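Local coordinates for DNA repair protein RAD14 (Saccharomyces cerevisiae, PDB 5A3D) that binds damaged, kinked DNA through the zinc-containing DNA-binding domain described here and is required for the incision step of nucleotide excision repair, at residues Pro2-Cys7 with Gln24-Cys29; Tyr49-Glu55 with Phe89-Trp94; Phe62-Lys67 with Gln79-Glu85. All coordinates share one frame. Numbering follows the deposited sequence.

Contact 1. Residues Pro2-Cys7 with Gln24-Cys29. With ZN (zinc ion), chain F.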
loop_
_atom_site.group_PDB
_atom_site.type_symbol
_atom_site.label_atom_id
_atom_site.label_comp_id
_atom_site.label_asym_id
_atom_site.label_seq_id
_atom_site.Cartn_x
_atom_site.Cartn_y
_atom_site.Cartn_z
ATOM N N PRO B 2 39.428 15.434 -13.752
ATOM C CA PRO B 2 38.349 14.771 -14.506
ATOM C C PRO B 2 37.409 15.789 -15.215
ATOM O O PRO B 2 37.031 16.785 -14.612
ATOM C CB PRO B 2 37.607 13.956 -13.437
ATOM C CG PRO B 2 38.023 14.555 -12.132
ATOM C CD PRO B 2 39.370 15.166 -12.314
ATOM N N LYS B 3 37.056 15.541 -16.477
ATOM C CA LYS B 3 36.270 16.508 -17.261
ATOM C C LYS B 3 34.844 16.046 -17.470
ATOM O O LYS B 3 34.531 14.864 -17.543
ATOM C CB LYS B 3 36.915 16.857 -18.595
ATOM C CG LYS B 3 38.323 17.482 -18.430
ATOM C CD LYS B 3 38.858 18.048 -19.734
ATOM C CE LYS B 3 40.373 18.315 -19.697
ATOM N NZ LYS B 3 40.899 19.201 -18.603
ATOM N N CYS B 4 33.953 16.995 -17.470
ATOM C CA CYS B 4 32.539 16.745 -17.831
ATOM C C CYS B 4 32.348 15.900 -19.082
ATOM O O CYS B 4 32.959 16.135 -20.123
ATOM C CB CYS B 4 31.896 18.102 -18.059
ATOM S SG CYS B 4 30.197 18.018 -18.632
ATOM N N ILE B 5 31.496 14.888 -18.979
ATOM C CA ILE B 5 31.311 13.936 -20.079
ATOM C C ILE B 5 30.529 14.541 -21.254
ATOM O O ILE B 5 30.465 13.970 -22.303
ATOM C CB ILE B 5 30.639 12.631 -19.566
ATOM C CG1 ILE B 5 29.220 12.909 -19.102
ATOM C CG2 ILE B 5 31.478 12.080 -18.437
ATOM C CD1 ILE B 5 28.559 11.873 -18.186
ATOM N N GLU B 6 29.917 15.712 -21.090
ATOM C CA GLU B 6 29.252 16.315 -22.230
ATOM C C GLU B 6 30.206 17.247 -22.966
ATOM O O GLU B 6 30.479 17.093 -24.200
ATOM C CB GLU B 6 28.002 17.037 -21.764
ATOM C CG GLU B 6 27.005 16.023 -21.293
ATOM C CD GLU B 6 26.323 15.275 -22.457
ATOM O OE1 GLU B 6 26.568 15.607 -23.661
ATOM O OE2 GLU B 6 25.559 14.374 -22.163
ATOM N N CYS B 7 30.732 18.225 -22.242
ATOM C CA CYS B 7 31.496 19.243 -22.911
ATOM C C CYS B 7 32.983 18.890 -23.043
ATOM O O CYS B 7 33.665 19.396 -23.926
ATOM C CB CYS B 7 31.293 20.603 -22.201
ATOM S SG CYS B 7 31.943 20.851 -20.544
ATOM N N GLN B 24 29.115 12.699 -13.893
ATOM C CA GLN B 24 30.164 13.689 -14.118
ATOM C C GLN B 24 29.786 14.715 -15.211
ATOM O O GLN B 24 30.269 14.596 -16.372
ATOM C CB GLN B 24 31.476 12.981 -14.463
ATOM C CG GLN B 24 32.022 12.212 -13.284
ATOM C CD GLN B 24 33.437 12.672 -13.006
ATOM O OE1 GLN B 24 34.400 12.185 -13.647
ATOM N NE2 GLN B 24 33.578 13.676 -12.083
ATOM N N VAL B 25 28.852 15.592 -14.857
ATOM C CA VAL B 25 28.222 16.566 -15.793
ATOM C C VAL B 25 28.181 17.923 -15.135
ATOM O O VAL B 25 27.865 18.019 -13.955
ATOM C CB VAL B 25 26.784 16.134 -16.173
ATOM C CG1 VAL B 25 26.179 17.145 -17.138
ATOM C CG2 VAL B 25 26.875 14.786 -16.835
ATOM N N CYS B 26 28.654 18.943 -15.839
ATOM C CA CYS B 26 28.668 20.297 -15.307
ATOM C C CYS B 26 27.265 20.909 -15.357
ATOM O O CYS B 26 26.377 20.465 -16.121
ATOM C CB CYS B 26 29.695 21.204 -16.056
ATOM S SG CYS B 26 29.281 21.676 -17.681
ATOM N N LYS B 27 27.081 21.981 -14.640
ATOM C CA LYS B 27 25.774 22.589 -14.515
ATOM C C LYS B 27 25.322 23.158 -15.908
ATOM O O LYS B 27 24.174 23.066 -16.293
ATOM C CB LYS B 27 25.771 23.674 -13.427
ATOM C CG LYS B 27 24.359 24.233 -13.297
ATOM C CD LYS B 27 23.731 24.502 -11.933
ATOM C CE LYS B 27 24.591 24.926 -10.736
ATOM N NZ LYS B 27 23.687 25.471 -9.637
ATOM N N GLN B 28 26.253 23.740 -16.636
ATOM C CA GLN B 28 25.908 24.356 -17.909
ATOM C C GLN B 28 25.345 23.285 -18.896
ATOM O O GLN B 28 24.313 23.468 -19.545
ATOM C CB GLN B 28 27.062 25.147 -18.478
ATOM C CG GLN B 28 26.839 25.693 -19.947
ATOM C CD GLN B 28 27.864 26.719 -20.386
ATOM O OE1 GLN B 28 28.827 27.000 -19.721
ATOM N NE2 GLN B 28 27.663 27.263 -21.570
ATOM N N CYS B 29 26.080 22.194 -19.003
ATOM C CA CYS B 29 25.735 21.079 -19.837
ATOM C C CYS B 29 24.439 20.443 -19.391
ATOM O O CYS B 29 23.644 20.116 -20.244
ATOM C CB CYS B 29 26.847 20.034 -19.917
ATOM S SG CYS B 29 28.236 20.558 -20.916
HETATM ZN ZN ZN F . 29.947 20.275 -19.397
#

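Contact 2. Residues Tyr49-Glu55 with Phe89-Trp94. With nucleotides of chain C.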
loop_
_atom_site.group_PDB
_atom_site.type_symbol
_atom_site.label_atom_id
_atom_site.label_comp_id
_atom_site.label_asym_id
_atom_site.label_seq_id
_atom_site.Cartn_x
_atom_site.Cartn_y
_atom_site.Cartn_z
ATOM N N TYR B 49 5.952 8.745 -17.785
ATOM C CA TYR B 49 6.567 7.476 -18.127
ATOM C C TYR B 49 5.784 6.234 -17.697
ATOM O O TYR B 49 6.271 5.095 -17.832
ATOM C CB TYR B 49 7.999 7.429 -17.569
ATOM C CG TYR B 49 8.903 8.418 -18.260
ATOM C CD1 TYR B 49 9.389 8.180 -19.532
ATOM C CD2 TYR B 49 9.274 9.586 -17.635
ATOM C CE1 TYR B 49 10.237 9.088 -20.154
ATOM C CE2 TYR B 49 10.076 10.526 -18.288
ATOM C CZ TYR B 49 10.589 10.259 -19.509
ATOM O OH TYR B 49 11.430 11.170 -20.176
ATOM N N PHE B 50 4.635 6.481 -17.097
ATOM C CA PHE B 50 3.754 5.455 -16.571
ATOM C C PHE B 50 4.446 4.540 -15.581
ATOM O O PHE B 50 4.220 3.333 -15.572
ATOM C CB PHE B 50 3.089 4.738 -17.725
ATOM C CG PHE B 50 2.466 5.685 -18.718
ATOM C CD1 PHE B 50 1.456 6.551 -18.346
ATOM C CD2 PHE B 50 2.918 5.722 -20.024
ATOM C CE1 PHE B 50 0.891 7.433 -19.250
ATOM C CE2 PHE B 50 2.366 6.601 -20.948
ATOM C CZ PHE B 50 1.361 7.485 -20.542
ATOM N N LEU B 51 5.295 5.114 -14.720
ATOM C CA LEU B 51 6.004 4.288 -13.728
ATOM C C LEU B 51 5.130 4.249 -12.526
ATOM O O LEU B 51 4.415 5.208 -12.269
ATOM C CB LEU B 51 7.445 4.815 -13.381
ATOM C CG LEU B 51 8.333 4.893 -14.652
ATOM C CD1 LEU B 51 9.759 5.272 -14.239
ATOM C CD2 LEU B 51 8.346 3.658 -15.538
ATOM N N THR B 52 5.217 3.166 -11.760
ATOM C CA THR B 52 4.370 3.023 -10.518
ATOM C C THR B 52 5.041 3.362 -9.249
ATOM O O THR B 52 6.260 3.505 -9.195
ATOM C CB THR B 52 3.930 1.566 -10.361
ATOM O OG1 THR B 52 5.080 0.774 -10.079
ATOM C CG2 THR B 52 3.326 1.106 -11.604
ATOM N N ASP B 53 4.258 3.466 -8.184
ATOM C CA ASP B 53 4.860 3.657 -6.874
ATOM C C ASP B 53 5.874 2.620 -6.503
ATOM O O ASP B 53 6.936 3.032 -6.046
ATOM C CB ASP B 53 3.850 3.858 -5.710
ATOM C CG ASP B 53 3.268 5.199 -5.687
ATOM O OD1 ASP B 53 3.966 6.178 -5.957
ATOM O OD2 ASP B 53 2.048 5.288 -5.386
ATOM N N PRO B 54 5.598 1.303 -6.699
ATOM C CA PRO B 54 6.617 0.314 -6.331
ATOM C C PRO B 54 7.948 0.469 -7.061
ATOM O O PRO B 54 8.999 0.334 -6.462
ATOM C CB PRO B 54 5.947 -1.015 -6.620
ATOM C CG PRO B 54 4.506 -0.704 -6.421
ATOM C CD PRO B 54 4.300 0.660 -6.961
ATOM N N GLU B 55 7.913 0.864 -8.323
ATOM C CA GLU B 55 9.140 1.150 -9.061
ATOM C C GLU B 55 9.896 2.373 -8.540
ATOM O O GLU B 55 11.115 2.347 -8.231
ATOM C CB GLU B 55 8.814 1.281 -10.558
ATOM C CG GLU B 55 8.310 -0.035 -11.170
ATOM C CD GLU B 55 7.431 0.127 -12.415
ATOM O OE1 GLU B 55 7.098 1.246 -12.806
ATOM O OE2 GLU B 55 6.989 -0.891 -13.004
ATOM N N PHE B 89 14.703 3.193 -17.744
ATOM C CA PHE B 89 13.809 2.190 -17.142
ATOM C C PHE B 89 12.461 2.062 -17.875
ATOM O O PHE B 89 11.966 0.963 -18.110
ATOM C CB PHE B 89 13.569 2.529 -15.648
ATOM C CG PHE B 89 12.724 1.492 -14.947
ATOM C CD1 PHE B 89 13.319 0.308 -14.438
ATOM C CD2 PHE B 89 11.326 1.594 -14.955
ATOM C CE1 PHE B 89 12.539 -0.666 -13.838
ATOM C CE2 PHE B 89 10.552 0.596 -14.383
ATOM C CZ PHE B 89 11.158 -0.527 -13.833
ATOM N N ALA B 90 11.859 3.201 -18.186
ATOM C CA ALA B 90 10.604 3.271 -18.857
ATOM C C ALA B 90 10.616 2.627 -20.239
ATOM O O ALA B 90 9.655 1.933 -20.606
ATOM C CB ALA B 90 10.184 4.708 -18.965
ATOM N N PHE B 91 11.703 2.859 -20.978
ATOM C CA PHE B 91 11.944 2.255 -22.321
ATOM C C PHE B 91 12.095 0.736 -22.219
ATOM O O PHE B 91 11.721 -0.015 -23.138
ATOM C CB PHE B 91 13.221 2.860 -22.994
ATOM C CG PHE B 91 13.037 4.251 -23.576
ATOM C CD1 PHE B 91 11.862 4.949 -23.443
ATOM C CD2 PHE B 91 14.088 4.883 -24.229
ATOM C CE1 PHE B 91 11.722 6.247 -23.942
ATOM C CE2 PHE B 91 13.955 6.155 -24.779
ATOM C CZ PHE B 91 12.752 6.837 -24.642
ATOM N N LYS B 92 12.699 0.274 -21.126
ATOM C CA LYS B 92 12.785 -1.171 -20.873
ATOM C C LYS B 92 11.386 -1.757 -20.543
ATOM O O LYS B 92 11.013 -2.845 -21.012
ATOM C CB LYS B 92 13.815 -1.447 -19.775
ATOM C CG LYS B 92 13.695 -2.767 -19.025
ATOM C CD LYS B 92 13.833 -2.594 -17.503
ATOM C CE LYS B 92 12.486 -2.439 -16.742
ATOM N NZ LYS B 92 11.722 -3.719 -16.436
ATOM N N LYS B 93 10.619 -1.046 -19.741
ATOM C CA LYS B 93 9.296 -1.489 -19.359
ATOM C C LYS B 93 8.286 -1.533 -20.493
ATOM O O LYS B 93 7.373 -2.371 -20.483
ATOM C CB LYS B 93 8.747 -0.611 -18.219
ATOM C CG LYS B 93 7.266 -0.714 -17.904
ATOM C CD LYS B 93 6.906 0.082 -16.659
ATOM C CE LYS B 93 5.604 -0.372 -16.033
ATOM N NZ LYS B 93 5.027 0.500 -14.994
ATOM N N TRP B 94 8.410 -0.614 -21.430
ATOM C CA TRP B 94 7.351 -0.383 -22.350
ATOM C C TRP B 94 7.734 -0.802 -23.740
ATOM O O TRP B 94 6.848 -0.984 -24.539
ATOM C CB TRP B 94 6.917 1.088 -22.366
ATOM C CG TRP B 94 6.236 1.522 -21.101
ATOM C CD1 TRP B 94 6.638 2.508 -20.273
ATOM C CD2 TRP B 94 5.052 0.965 -20.524
ATOM N NE1 TRP B 94 5.761 2.639 -19.225
ATOM C CE2 TRP B 94 4.793 1.680 -19.339
ATOM C CE3 TRP B 94 4.200 -0.068 -20.885
ATOM C CZ2 TRP B 94 3.715 1.398 -18.519
ATOM C CZ3 TRP B 94 3.136 -0.363 -20.079
ATOM C CH2 TRP B 94 2.898 0.370 -18.902
ATOM P P DA C 6 2.826 -3.598 -4.716
ATOM O OP1 DA C 6 4.201 -3.185 -4.381
ATOM O OP2 DA C 6 1.702 -2.704 -4.286
ATOM O "O5'" DA C 6 2.642 -3.854 -6.275
ATOM C "C5'" DA C 6 3.399 -4.916 -6.894
ATOM C "C4'" DA C 6 2.665 -5.566 -8.050
ATOM O "O4'" DA C 6 1.460 -6.230 -7.589
ATOM C "C3'" DA C 6 2.232 -4.638 -9.195
ATOM O "O3'" DA C 6 2.450 -5.277 -10.480
ATOM C "C2'" DA C 6 0.761 -4.399 -8.900
ATOM C "C1'" DA C 6 0.319 -5.709 -8.259
ATOM N N9 DA C 6 -0.747 -5.576 -7.268
ATOM C C8 DA C 6 -0.691 -4.846 -6.107
ATOM N N7 DA C 6 -1.772 -4.938 -5.371
ATOM C C5 DA C 6 -2.597 -5.787 -6.094
ATOM C C6 DA C 6 -3.894 -6.280 -5.849
ATOM N N6 DA C 6 -4.618 -5.958 -4.775
ATOM N N1 DA C 6 -4.438 -7.097 -6.776
ATOM C C2 DA C 6 -3.706 -7.429 -7.848
ATOM N N3 DA C 6 -2.479 -7.031 -8.188
ATOM C C4 DA C 6 -1.975 -6.199 -7.259
#

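Contact 3. Residues Phe62-Lys67 with Gln79-Glu85. With nucleotides of chain D.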
loop_
_atom_site.group_PDB
_atom_site.type_symbol
_atom_site.label_atom_id
_atom_site.label_comp_id
_atom_site.label_asym_id
_atom_site.label_seq_id
_atom_site.Cartn_x
_atom_site.Cartn_y
_atom_site.Cartn_z
ATOM N N PHE B 62 16.501 3.576 -8.616
ATOM C CA PHE B 62 16.725 5.011 -9.017
ATOM C C PHE B 62 17.426 5.776 -7.942
ATOM O O PHE B 62 17.080 5.679 -6.719
ATOM C CB PHE B 62 15.401 5.730 -9.248
ATOM C CG PHE B 62 14.587 5.167 -10.367
ATOM C CD1 PHE B 62 15.010 5.230 -11.665
ATOM C CD2 PHE B 62 13.424 4.455 -10.116
ATOM C CE1 PHE B 62 14.236 4.679 -12.683
ATOM C CE2 PHE B 62 12.637 3.986 -11.119
ATOM C CZ PHE B 62 13.070 4.035 -12.436
ATOM N N HIS B 63 18.269 6.704 -8.362
ATOM C CA HIS B 63 18.796 7.682 -7.412
ATOM C C HIS B 63 17.700 8.680 -7.260
ATOM O O HIS B 63 16.809 8.775 -8.143
ATOM C CB HIS B 63 20.075 8.340 -7.868
ATOM C CG HIS B 63 21.244 7.408 -7.961
ATOM N ND1 HIS B 63 21.565 6.727 -9.124
ATOM C CD2 HIS B 63 22.196 7.078 -7.061
ATOM C CE1 HIS B 63 22.638 5.975 -8.912
ATOM N NE2 HIS B 63 23.033 6.170 -7.663
ATOM N N ARG B 64 17.669 9.378 -6.142
ATOM C CA ARG B 64 16.703 10.430 -6.032
ATOM C C ARG B 64 17.187 11.508 -5.035
ATOM O O ARG B 64 17.907 11.212 -4.100
ATOM C CB ARG B 64 15.322 9.954 -5.602
ATOM C CG ARG B 64 15.189 9.371 -4.222
ATOM C CD ARG B 64 13.774 8.709 -3.988
ATOM N NE ARG B 64 13.456 7.422 -4.718
ATOM C CZ ARG B 64 14.324 6.491 -5.131
ATOM N NH1 ARG B 64 15.629 6.546 -4.804
ATOM N NH2 ARG B 64 13.904 5.457 -5.832
ATOM N N LEU B 65 16.795 12.723 -5.314
ATOM C CA LEU B 65 16.951 13.844 -4.429
ATOM C C LEU B 65 15.620 14.170 -3.781
ATOM O O LEU B 65 14.656 14.416 -4.466
ATOM C CB LEU B 65 17.346 15.022 -5.261
ATOM C CG LEU B 65 17.964 16.343 -4.649
ATOM C CD1 LEU B 65 17.790 17.679 -5.407
ATOM C CD2 LEU B 65 18.405 16.520 -3.237
ATOM N N GLU B 66 15.628 14.330 -2.463
ATOM C CA GLU B 66 14.426 14.789 -1.757
ATOM C C GLU B 66 14.547 16.205 -1.314
ATOM O O GLU B 66 15.659 16.690 -0.897
ATOM C CB GLU B 66 14.137 13.831 -0.610
ATOM C CG GLU B 66 13.564 12.578 -1.187
ATOM C CD GLU B 66 12.955 11.630 -0.190
ATOM O OE1 GLU B 66 13.020 11.951 1.030
ATOM O OE2 GLU B 66 12.434 10.553 -0.681
ATOM N N LYS B 67 13.427 16.904 -1.355
ATOM C CA LYS B 67 13.334 18.268 -0.850
ATOM C C LYS B 67 12.038 18.492 -0.126
ATOM O O LYS B 67 11.097 17.687 -0.276
ATOM C CB LYS B 67 13.400 19.229 -2.031
ATOM C CG LYS B 67 14.485 18.845 -3.045
ATOM C CD LYS B 67 15.545 19.857 -3.117
ATOM C CE LYS B 67 16.230 20.243 -1.844
ATOM N NZ LYS B 67 17.657 20.668 -2.205
ATOM N N GLN B 79 10.080 14.396 -4.317
ATOM C CA GLN B 79 11.108 13.441 -4.816
ATOM C C GLN B 79 11.456 13.737 -6.292
ATOM O O GLN B 79 10.567 13.822 -7.095
ATOM C CB GLN B 79 10.645 12.003 -4.646
ATOM C CG GLN B 79 10.428 11.650 -3.131
ATOM C CD GLN B 79 9.852 10.267 -2.921
ATOM O OE1 GLN B 79 9.528 9.563 -3.863
ATOM N NE2 GLN B 79 9.785 9.840 -1.656
ATOM N N LEU B 80 12.731 13.943 -6.571
ATOM C CA LEU B 80 13.232 14.381 -7.870
ATOM C C LEU B 80 14.122 13.238 -8.419
ATOM O O LEU B 80 15.045 12.748 -7.764
ATOM C CB LEU B 80 13.957 15.686 -7.822
ATOM C CG LEU B 80 13.134 16.898 -7.257
ATOM C CD1 LEU B 80 14.022 18.096 -7.107
ATOM C CD2 LEU B 80 12.029 17.156 -8.231
ATOM N N PHE B 81 13.831 12.902 -9.622
ATOM C CA PHE B 81 14.476 11.768 -10.375
ATOM C C PHE B 81 15.143 12.386 -11.643
ATOM O O PHE B 81 14.605 13.371 -12.178
ATOM C CB PHE B 81 13.467 10.732 -10.781
ATOM C CG PHE B 81 12.800 10.083 -9.634
ATOM C CD1 PHE B 81 11.734 10.719 -9.016
ATOM C CD2 PHE B 81 13.229 8.846 -9.146
ATOM C CE1 PHE B 81 11.047 10.088 -7.975
ATOM C CE2 PHE B 81 12.550 8.264 -8.047
ATOM C CZ PHE B 81 11.462 8.895 -7.472
ATOM N N VAL B 82 16.250 11.788 -12.073
ATOM C CA VAL B 82 16.976 12.321 -13.282
ATOM C C VAL B 82 16.367 11.649 -14.519
ATOM O O VAL B 82 16.179 10.398 -14.592
ATOM C CB VAL B 82 18.544 12.298 -13.219
ATOM C CG1 VAL B 82 19.160 10.921 -13.272
ATOM C CG2 VAL B 82 19.138 13.213 -14.295
ATOM N N ARG B 83 16.107 12.495 -15.504
ATOM C CA ARG B 83 15.424 12.038 -16.678
ATOM C C ARG B 83 16.114 10.820 -17.276
ATOM O O ARG B 83 15.424 9.887 -17.627
ATOM C CB ARG B 83 15.176 13.120 -17.716
ATOM C CG ARG B 83 14.399 12.500 -18.856
ATOM C CD ARG B 83 14.066 13.441 -19.962
ATOM N NE ARG B 83 13.392 14.647 -19.649
ATOM C CZ ARG B 83 12.082 14.731 -19.512
ATOM N NH1 ARG B 83 11.346 13.616 -19.601
ATOM N NH2 ARG B 83 11.512 15.917 -19.283
ATOM N N CYS B 84 17.444 10.826 -17.398
ATOM C CA CYS B 84 18.082 9.730 -18.140
ATOM C C CYS B 84 17.807 8.343 -17.459
ATOM O O CYS B 84 17.662 7.373 -18.141
ATOM C CB CYS B 84 19.574 9.996 -18.343
ATOM S SG CYS B 84 20.549 10.261 -16.853
ATOM N N GLU B 85 17.785 8.306 -16.133
ATOM C CA GLU B 85 17.446 7.048 -15.376
ATOM C C GLU B 85 16.015 6.581 -15.577
ATOM O O GLU B 85 15.707 5.416 -15.914
ATOM C CB GLU B 85 17.688 7.280 -13.899
ATOM C CG GLU B 85 19.131 7.226 -13.550
ATOM C CD GLU B 85 19.405 7.291 -12.050
ATOM O OE1 GLU B 85 18.476 7.148 -11.213
ATOM O OE2 GLU B 85 20.643 7.435 -11.719
ATOM P P DG D 3 6.214 14.876 -5.943
ATOM O OP1 DG D 3 7.627 14.424 -5.751
ATOM O OP2 DG D 3 5.511 14.571 -7.172
ATOM O "O5'" DG D 3 5.350 14.323 -4.719
ATOM C "C5'" DG D 3 5.769 14.567 -3.378
ATOM C "C4'" DG D 3 5.027 13.635 -2.441
ATOM O "O4'" DG D 3 3.649 14.058 -2.292
ATOM C "C3'" DG D 3 4.967 12.174 -2.861
ATOM O "O3'" DG D 3 5.110 11.591 -1.572
ATOM C "C2'" DG D 3 3.608 12.066 -3.542
ATOM C "C1'" DG D 3 2.757 13.070 -2.771
ATOM N N9 DG D 3 1.688 13.758 -3.493
ATOM C C8 DG D 3 1.723 14.282 -4.762
ATOM N N7 DG D 3 0.629 14.911 -5.087
ATOM C C5 DG D 3 -0.192 14.761 -3.979
ATOM C C6 DG D 3 -1.498 15.233 -3.741
ATOM O O6 DG D 3 -2.233 15.863 -4.501
ATOM N N1 DG D 3 -1.962 14.844 -2.488
ATOM C C2 DG D 3 -1.234 14.143 -1.559
ATOM N N2 DG D 3 -1.835 13.908 -0.383
ATOM N N3 DG D 3 0.006 13.744 -1.750
ATOM C C4 DG D 3 0.463 14.088 -2.971
ATOM O "O5'" DG D 1 5.540 25.631 -7.905
ATOM C "C5'" DG D 1 6.493 24.624 -7.494
ATOM C "C4'" DG D 1 6.723 23.649 -8.629
ATOM O "O4'" DG D 1 7.895 23.822 -9.468
ATOM C "C3'" DG D 1 6.416 22.155 -8.508
ATOM O "O3'" DG D 1 5.120 21.833 -9.067
ATOM C "C2'" DG D 1 7.570 21.476 -9.238
ATOM C "C1'" DG D 1 8.573 22.580 -9.584
ATOM N N9 DG D 1 9.730 22.602 -8.695
ATOM C C8 DG D 1 9.788 23.048 -7.395
ATOM N N7 DG D 1 10.964 22.889 -6.851
ATOM C C5 DG D 1 11.718 22.265 -7.837
ATOM C C6 DG D 1 13.074 21.837 -7.830
ATOM O O6 DG D 1 13.904 21.914 -6.911
ATOM N N1 DG D 1 13.441 21.279 -9.051
ATOM C C2 DG D 1 12.609 21.134 -10.135
ATOM N N2 DG D 1 13.154 20.577 -11.228
ATOM N N3 DG D 1 11.335 21.501 -10.147
ATOM C C4 DG D 1 10.967 22.072 -8.980
HETATM O O HOH W 1 16.628 9.097 -10.928
#

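Contact 1. Residues Pro2-Cys7 with Gln24-Cys29
This contact is the zinc site of the Rad14 zinc finger. Four cysteine sulfurs hold the ion: Cys4 SG and Cys7 SG at 2.4 Å from ZN, Cys26 SG and Cys29 SG at 2.3 Å. Each segment supplies one CxxC pair, so the metal ties the N-terminal loop to the start of helix 27-32. Backbone amides donate to the sulfurs of Cys4 and Cys26. Cys4 SG accepts from Cys26 N across the segments at 3.3 Å and from Glu6 N in its own turn at 3.4 Å. Such N-H to S bonds are a regular feature of zinc knuckles. Cys26 is the N-cap of helix 27-32: its SG accepts from Cys29 N at 3.5 Å, so the ligand also caps the helix. Away from the metal, Ile5 N donates to Gln24 O at 2.9 Å. Ile5 CD1 rests 3.6 Å from Val25 CG2. Glu6 CB packs 3.6 Å from Cys29 SG, while the Glu6 carboxylate turns to Lys36 and Tyr37.

Contact 2. Residues Tyr49-Glu55 with Phe89-Trp94
Lys93 reaches across this contact in a fully extended conformation, with all four chi angles t. This carries NZ from helix 83-94 to the link before helix 53-56 and to the first turn of that helix. There Lys93 NZ donates to Phe50 O at 3.0 Å and forms a salt bridge with Glu55, 3.1 Å from both Glu55 OE1 and Glu55 OE2. Glu55 has chi1 m and chi2 t, which brings its carboxylate back over the start of its own helix. Glu55 OE1 also accepts from Thr52 N at 2.9 Å. Thr52, with chi1 p, returns a weak bond from Glu55 N to Thr52 OG1 at 3.3 Å. Trp94 (chi1 m) directs its indole NE1 to Tyr49 O at 2.9 Å, and its CZ2 lies 3.5 Å from Phe50 CB. Phe50 has positive phi as the chain leaves helix 42-49. Leu51 (m, t) sends CD2 to within 3.7 Å of Phe89 CD2 and 4.0 Å of Ala90 CB. Phe89 (chi1 t) sets its ring edge against Leu51 CD2 and Glu55, with Phe89 CE2 3.7 Å from Glu55 CD. Tyr49 CD1 lies 3.6 Å from Ala90 CB, and the Tyr49 hydroxyl bonds to Arg83. Pro54 CG comes 3.2 Å from OP1 of DA6 of chain C. Thr52 and Glu55 form a capping box at the N-terminus of helix 53-56, which Lys93 of helix 83-94 joins through the Glu55 carboxylate.

Contact 3. Residues Phe62-Lys67 with Gln79-Glu85
Gln79 opens the second segment at the DNA. Its backbone N donates to OP1 of DG3 of chain D at 2.8 Å. Gln79 pairs with Glu66 as a non-hydrogen-bonded antiparallel pair; Glu66 also forms a salt bridge with Arg77. Leu80 pairs with Leu65 through two backbone bonds, Leu65 N to Leu80 O at 3.0 Å and Leu80 N to Leu65 O at 2.9 Å. The Leu65 and Leu80 side chains share a face of the sheet, with Leu65 CD1 and Leu80 CD1 4.2 Å apart. Leu80 CD1 also lies 3.8 Å from N1 of DG1 of chain D. Phe81 takes Arg64 CB over one face of its ring. Its edge points to the face of the Phe62 ring in an offset edge-to-face pair, with centroids 5.9 Å apart and planes at 88°. Val82 is the N-cap of helix 83-94, and its N donates to a water that also bonds to His63 O and Glu85 OE1. In the first turn of the helix, Glu85 accepts two bonds from His63: His63 N donates to Glu85 OE1 at 2.9 Å, and His63 ND1 to Glu85 OE2 at 2.8 Å. The two strands, at 153° to each other, make the beta hairpin of the XPA-type DNA-binding domain, which here meets the DNA.

Contact 1 stands apart; its centre lies about 18 Å from the chain centre. Its nearest atoms are about 8 Å from contact 3. Metal ligation holds it; its nearest atom is about 11 Å from the DNA. Contact 3, built on strand pairing, has its centre closest, at about 6 Å. Contact 2, centred at about 11 Å, joins the link between helices 42-49 and 53-56 to helix 83-94 by apolar packing, a lysine salt bridge and side-chain bonds to backbone carbonyls. All three are partly buried. Contacts 2 and 3 share helix 83-94 and touch: Phe62 CZ lies 3.6 Å from Phe89 CB. Contact 2 approaches DNA chain C and contact 3 binds a phosphate of DNA chain D.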